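Local atomic coordinates of hydrogenase maturation factor (Thermoanaerobacter tengcongensis, PDB entry 3VTH), a protein that probably carbamoylates the C-terminal cysteine of HypE, using carbamoyl phosphate and ATP, in the maturation of [NiFe]-hydrogenases. Residues Phe133-Asn138 and Asn358-Val363; Thr156-Phe161 and Pro183-Asp188. All blocks are in the same frame, centred on the assembly; numbering follows the deposited sequence.

In the fold
Two zinc fingers next to a nucleotide-binding domain show how small metal-built modules are joined to a larger fold. Contact 1 links the first finger, through 133-138, to the loop 358-363 that follows strand 354-358 in the large mixed sheet of the YrdC-like (telomere recombination) domain. Contact 2 lies wholly between these segments in sequence: 156-161 comes between the cysteines of the first zinc site and those of the second, and meets 183-188 of the second finger. The two centres are about 7 Å apart, and the segments touch directly, the carbonyl of Asp-361 and the hydroxyl of Ser-157 forming a probable hydrogen bond. The two contacts, each buried, thus adjoin where the zinc-binding region meets the loop after strand 354-358.

Contact 1: Phe133-Asn138 and Asn358-Val363; sequences FINCTN and NNRDIV. With ZN (zinc ion), chain C.
Phe-133 is the apolar centre of this contact, its ring meeting Asn-358 and Arg-360 of the other segment. CZ of Phe-133 packs on CB of Asn-358 at 3.4 Å, and the neighbouring CE1 lies near the amide, whose plane stands at 81° to the ring. On the arginine side the ring points its rim, not its face, at the guanidinium: CD1 of Phe-133 sits over one face of that group, 3.6 Å from NH2 of Arg-360, with the two planes 83° apart. The arginine reaches this place with CG anti to its own backbone N (chi1 -177°) and a bend at chi3.

Cys-136, three residues beyond the phenylalanine, binds the zinc ion through SG at 2.3 Å, and Cys-114, Cys-117 and Cys-139 complete the Cys4 site of a HypF-type zinc finger built on CxxC pairs. The backbone N of Asn-138 gives its hydrogen to SG of Cys-136 at 3.3 Å, a second-shell bond that would temper the charge on the thiolate.

The polar link between the segments runs through water. One water donates to O of Phe-133 and accepts from NH1 of Arg-360 at 2.8 Å, lying in the guanidinium plane at its edge; its bond from ND2 of Asn-135 is weak.

Within the partner segment, OD1 of Asn-358 accepts from the backbone N of Arg-360 at 2.9 Å, in the carbonyl plane and on a lone pair, which closes an Asx turn. An alanine in place of Asn-358 would keep CB against the ring but is likely to leave the backbone N of Arg-360 without this acceptor and the turn less firmly set. The carbonyl of Asn-358 receives hydrogen bonds from Asn-341 and Lys-221.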
# COMPACT_ATOMS: atom_id res chain seq x y z
N PHE A 133 18.67 -17.79 4.46
CA PHE A 133 17.39 -17.99 3.76
C PHE A 133 16.43 -18.92 4.51
O PHE A 133 15.50 -19.51 3.92
CB PHE A 133 17.63 -18.44 2.31
CG PHE A 133 18.45 -17.46 1.52
CD1 PHE A 133 17.85 -16.34 0.96
CD2 PHE A 133 19.82 -17.62 1.41
CE1 PHE A 133 18.62 -15.40 0.25
CE2 PHE A 133 20.60 -16.69 0.71
CZ PHE A 133 20.00 -15.59 0.13
N ILE A 134 16.66 -19.04 5.81
CA ILE A 134 15.77 -19.84 6.66
C ILE A 134 14.31 -19.39 6.51
O ILE A 134 14.01 -18.20 6.53
CB ILE A 134 16.24 -19.83 8.13
CG1 ILE A 134 15.48 -20.89 8.95
CG2 ILE A 134 16.17 -18.41 8.75
CD1 ILE A 134 16.13 -21.18 10.33
N ASN A 135 13.42 -20.37 6.29
CA ASN A 135 11.96 -20.12 6.28
C ASN A 135 11.25 -21.43 6.61
O ASN A 135 11.90 -22.44 6.85
CB ASN A 135 11.50 -19.56 4.92
CG ASN A 135 11.91 -20.47 3.74
OD1 ASN A 135 12.09 -21.68 3.89
ND2 ASN A 135 12.06 -19.87 2.58
N CYS A 136 9.92 -21.42 6.61
CA CYS A 136 9.13 -22.61 6.89
C CYS A 136 7.73 -22.36 6.34
O CYS A 136 7.53 -21.38 5.63
CB CYS A 136 9.10 -22.87 8.41
SG CYS A 136 8.16 -21.65 9.38
N THR A 137 6.78 -23.24 6.64
CA THR A 137 5.41 -23.06 6.14
C THR A 137 4.74 -21.78 6.66
O THR A 137 3.78 -21.31 6.06
CB THR A 137 4.49 -24.28 6.45
OG1 THR A 137 4.37 -24.45 7.86
CG2 THR A 137 5.05 -25.54 5.85
N ASN A 138 5.27 -21.22 7.75
CA ASN A 138 4.66 -20.06 8.41
C ASN A 138 5.30 -18.69 8.14
O ASN A 138 4.89 -17.68 8.75
CB ASN A 138 4.61 -20.28 9.94
CG ASN A 138 3.72 -21.45 10.35
OD1 ASN A 138 2.64 -21.65 9.81
ND2 ASN A 138 4.19 -22.21 11.34
N ASN A 358 22.05 -12.42 -4.26
CA ASN A 358 21.81 -13.84 -4.00
C ASN A 358 21.29 -14.51 -5.27
O ASN A 358 20.90 -13.83 -6.22
CB ASN A 358 20.87 -14.05 -2.79
CG ASN A 358 19.44 -13.67 -3.08
OD1 ASN A 358 18.78 -14.24 -3.96
ND2 ASN A 358 18.92 -12.72 -2.29
N ASN A 359 21.28 -15.84 -5.29
CA ASN A 359 20.89 -16.54 -6.50
C ASN A 359 19.47 -17.12 -6.45
O ASN A 359 19.18 -18.04 -7.19
CB ASN A 359 21.93 -17.63 -6.86
CG ASN A 359 22.09 -18.67 -5.76
OD1 ASN A 359 21.59 -18.50 -4.64
ND2 ASN A 359 22.76 -19.75 -6.08
N ARG A 360 18.60 -16.59 -5.59
CA ARG A 360 17.18 -16.97 -5.64
C ARG A 360 16.44 -15.96 -6.51
O ARG A 360 16.31 -14.79 -6.13
CB ARG A 360 16.54 -17.06 -4.23
CG ARG A 360 15.06 -17.53 -4.24
CD ARG A 360 14.44 -17.64 -2.83
NE ARG A 360 14.54 -16.38 -2.08
CZ ARG A 360 14.51 -16.28 -0.75
NH1 ARG A 360 14.36 -17.37 -0.01
NH2 ARG A 360 14.61 -15.10 -0.16
N ASP A 361 15.95 -16.39 -7.67
CA ASP A 361 15.21 -15.48 -8.57
C ASP A 361 14.04 -14.79 -7.88
O ASP A 361 13.29 -15.41 -7.12
CB ASP A 361 14.68 -16.22 -9.80
CG ASP A 361 15.78 -16.59 -10.77
OD1 ASP A 361 15.44 -17.19 -11.81
OD2 ASP A 361 16.98 -16.28 -10.52
N ILE A 362 13.91 -13.49 -8.14
CA ILE A 362 12.70 -12.76 -7.74
C ILE A 362 11.84 -12.78 -8.99
O ILE A 362 12.25 -12.27 -10.04
CB ILE A 362 13.00 -11.31 -7.30
CG1 ILE A 362 13.85 -11.31 -6.02
CG2 ILE A 362 11.66 -10.50 -7.11
CD1 ILE A 362 14.44 -9.91 -5.65
N VAL A 363 10.67 -13.41 -8.89
CA VAL A 363 9.76 -13.50 -10.01
C VAL A 363 8.92 -12.23 -10.13
O VAL A 363 8.75 -11.69 -11.22
CB VAL A 363 8.82 -14.75 -9.89
CG1 VAL A 363 7.86 -14.80 -11.07
CG2 VAL A 363 9.69 -16.04 -9.81
ZN ZN C . 9.41 -19.73 9.77
O HOH W 1 13.58 -17.55 2.71
O HOH W 2 12.01 -19.69 -0.64

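Contact 2: Thr156-Phe161 and Pro183-Asp188; sequences TSMKVF and PVACFD. With ZN (zinc ion), chain D.
Met-158 and Ala-185 point their CB atoms toward one another's segments, and the long side chain does the reaching. The terminal methyl CE of Met-158 comes to 3.7 Å from CB of Ala-185, a plain apolar contact of methyl on methyl. The same CE lies 4.1 Å from O of Pro-183, passing beside the backbone that leads to the alanine. Bends at chi2 (-48°) and chi3 (-75°) curl the thioether and carry the methyl across to the second segment, instead of letting the chain run out straight. Pro-183 meets the methyl with its carbonyl O, its ring staying farther off.

The methionine is presented by a compact turn. OG1 of Thr-156 accepts from the backbone N of Met-158 at 3.1 Å, an ST turn, while the backbone N of Lys-159 bonds to O of Thr-156 at 3.0 Å. A further backbone bond joins N of Phe-161 to O of Met-158. On its other side SD of Met-158 packs against CD of Arg-360, placing the thioether between the second finger and the loop 358-363.

Immediately after Ala-185 the chain enters the metal site, where SG of Cys-186 binds the zinc ion at 2.3 Å and takes a weak hydrogen bond from the backbone N of Asp-188. Cys-164, Cys-167 and Cys-189 supply the other sulfurs, and Val-184 turns away to pack on helix 165-171. Ala-185, next in sequence to a zinc ligand, thus faces segment 156-161, beside a Cys4 zinc site made of two CxxC pairs, as found in HypF-type fingers.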
# COMPACT_ATOMS: atom_id res chain seq x y z
N THR A 156 7.83 -22.35 -8.10
CA THR A 156 8.47 -21.21 -7.43
C THR A 156 9.92 -21.16 -7.90
O THR A 156 10.40 -22.09 -8.55
CB THR A 156 8.50 -21.38 -5.88
OG1 THR A 156 9.39 -22.45 -5.55
CG2 THR A 156 7.10 -21.68 -5.29
N SER A 157 10.65 -20.08 -7.58
CA SER A 157 12.05 -20.08 -8.00
C SER A 157 12.94 -21.04 -7.18
O SER A 157 14.15 -21.14 -7.44
CB SER A 157 12.63 -18.67 -8.10
OG SER A 157 12.16 -17.84 -7.10
N MET A 158 12.34 -21.74 -6.21
CA MET A 158 13.03 -22.86 -5.55
C MET A 158 13.12 -24.10 -6.44
O MET A 158 13.72 -25.10 -6.06
CB MET A 158 12.38 -23.21 -4.19
CG MET A 158 12.63 -22.18 -3.07
SD MET A 158 14.36 -21.66 -2.86
CE MET A 158 15.03 -23.12 -2.07
N LYS A 159 12.51 -24.03 -7.63
CA LYS A 159 12.51 -25.15 -8.57
C LYS A 159 13.90 -25.50 -9.09
O LYS A 159 14.09 -26.59 -9.63
CB LYS A 159 11.58 -24.87 -9.76
CG LYS A 159 12.13 -23.84 -10.76
CD LYS A 159 11.08 -23.47 -11.81
CE LYS A 159 11.62 -22.42 -12.77
NZ LYS A 159 10.64 -22.16 -13.87
N VAL A 160 14.86 -24.59 -8.96
CA VAL A 160 16.24 -24.89 -9.37
C VAL A 160 17.15 -25.18 -8.17
O VAL A 160 18.37 -25.24 -8.30
CB VAL A 160 16.85 -23.81 -10.29
CG1 VAL A 160 16.09 -23.75 -11.61
CG2 VAL A 160 16.89 -22.42 -9.59
N PHE A 161 16.53 -25.36 -7.00
CA PHE A 161 17.24 -25.77 -5.79
C PHE A 161 16.70 -27.10 -5.26
O PHE A 161 15.96 -27.11 -4.27
CB PHE A 161 17.09 -24.69 -4.72
CG PHE A 161 17.80 -23.41 -5.04
CD1 PHE A 161 19.19 -23.30 -4.87
CD2 PHE A 161 17.09 -22.30 -5.51
CE1 PHE A 161 19.86 -22.11 -5.17
CE2 PHE A 161 17.76 -21.10 -5.81
CZ PHE A 161 19.14 -21.01 -5.63
N PRO A 183 9.08 -24.74 0.63
CA PRO A 183 10.35 -24.05 0.42
C PRO A 183 11.57 -24.58 1.20
O PRO A 183 12.62 -23.94 1.20
CB PRO A 183 10.04 -22.63 0.88
CG PRO A 183 9.00 -22.79 1.94
CD PRO A 183 8.23 -24.06 1.62
N VAL A 184 11.45 -25.73 1.85
CA VAL A 184 12.55 -26.24 2.71
C VAL A 184 13.92 -26.31 1.99
O VAL A 184 14.05 -26.87 0.89
CB VAL A 184 12.19 -27.62 3.35
CG1 VAL A 184 12.02 -28.71 2.29
CG2 VAL A 184 13.26 -28.04 4.38
N ALA A 185 14.93 -25.73 2.63
CA ALA A 185 16.29 -25.73 2.11
C ALA A 185 17.25 -25.45 3.25
O ALA A 185 16.80 -25.15 4.37
CB ALA A 185 16.44 -24.66 1.01
N CYS A 186 18.55 -25.53 2.96
CA CYS A 186 19.58 -25.35 3.98
C CYS A 186 20.86 -24.82 3.34
O CYS A 186 20.87 -24.50 2.15
CB CYS A 186 19.86 -26.69 4.68
SG CYS A 186 20.77 -27.91 3.66
N PHE A 187 21.94 -24.72 4.12
CA PHE A 187 23.24 -24.28 3.58
C PHE A 187 23.67 -25.08 2.35
O PHE A 187 24.23 -24.53 1.40
CB PHE A 187 24.35 -24.38 4.65
CG PHE A 187 24.45 -23.17 5.54
CD1 PHE A 187 24.86 -21.94 5.02
CD2 PHE A 187 24.13 -23.25 6.89
CE1 PHE A 187 24.96 -20.81 5.84
CE2 PHE A 187 24.22 -22.11 7.72
CZ PHE A 187 24.65 -20.91 7.19
N ASP A 188 23.40 -26.39 2.38
CA ASP A 188 23.90 -27.33 1.37
C ASP A 188 23.09 -27.31 0.06
O ASP A 188 23.63 -27.59 -1.01
CB ASP A 188 23.89 -28.75 1.93
CG ASP A 188 24.80 -28.92 3.16
OD1 ASP A 188 24.47 -29.73 4.04
OD2 ASP A 188 25.83 -28.21 3.24
ZN ZN D . 19.17 -28.99 2.39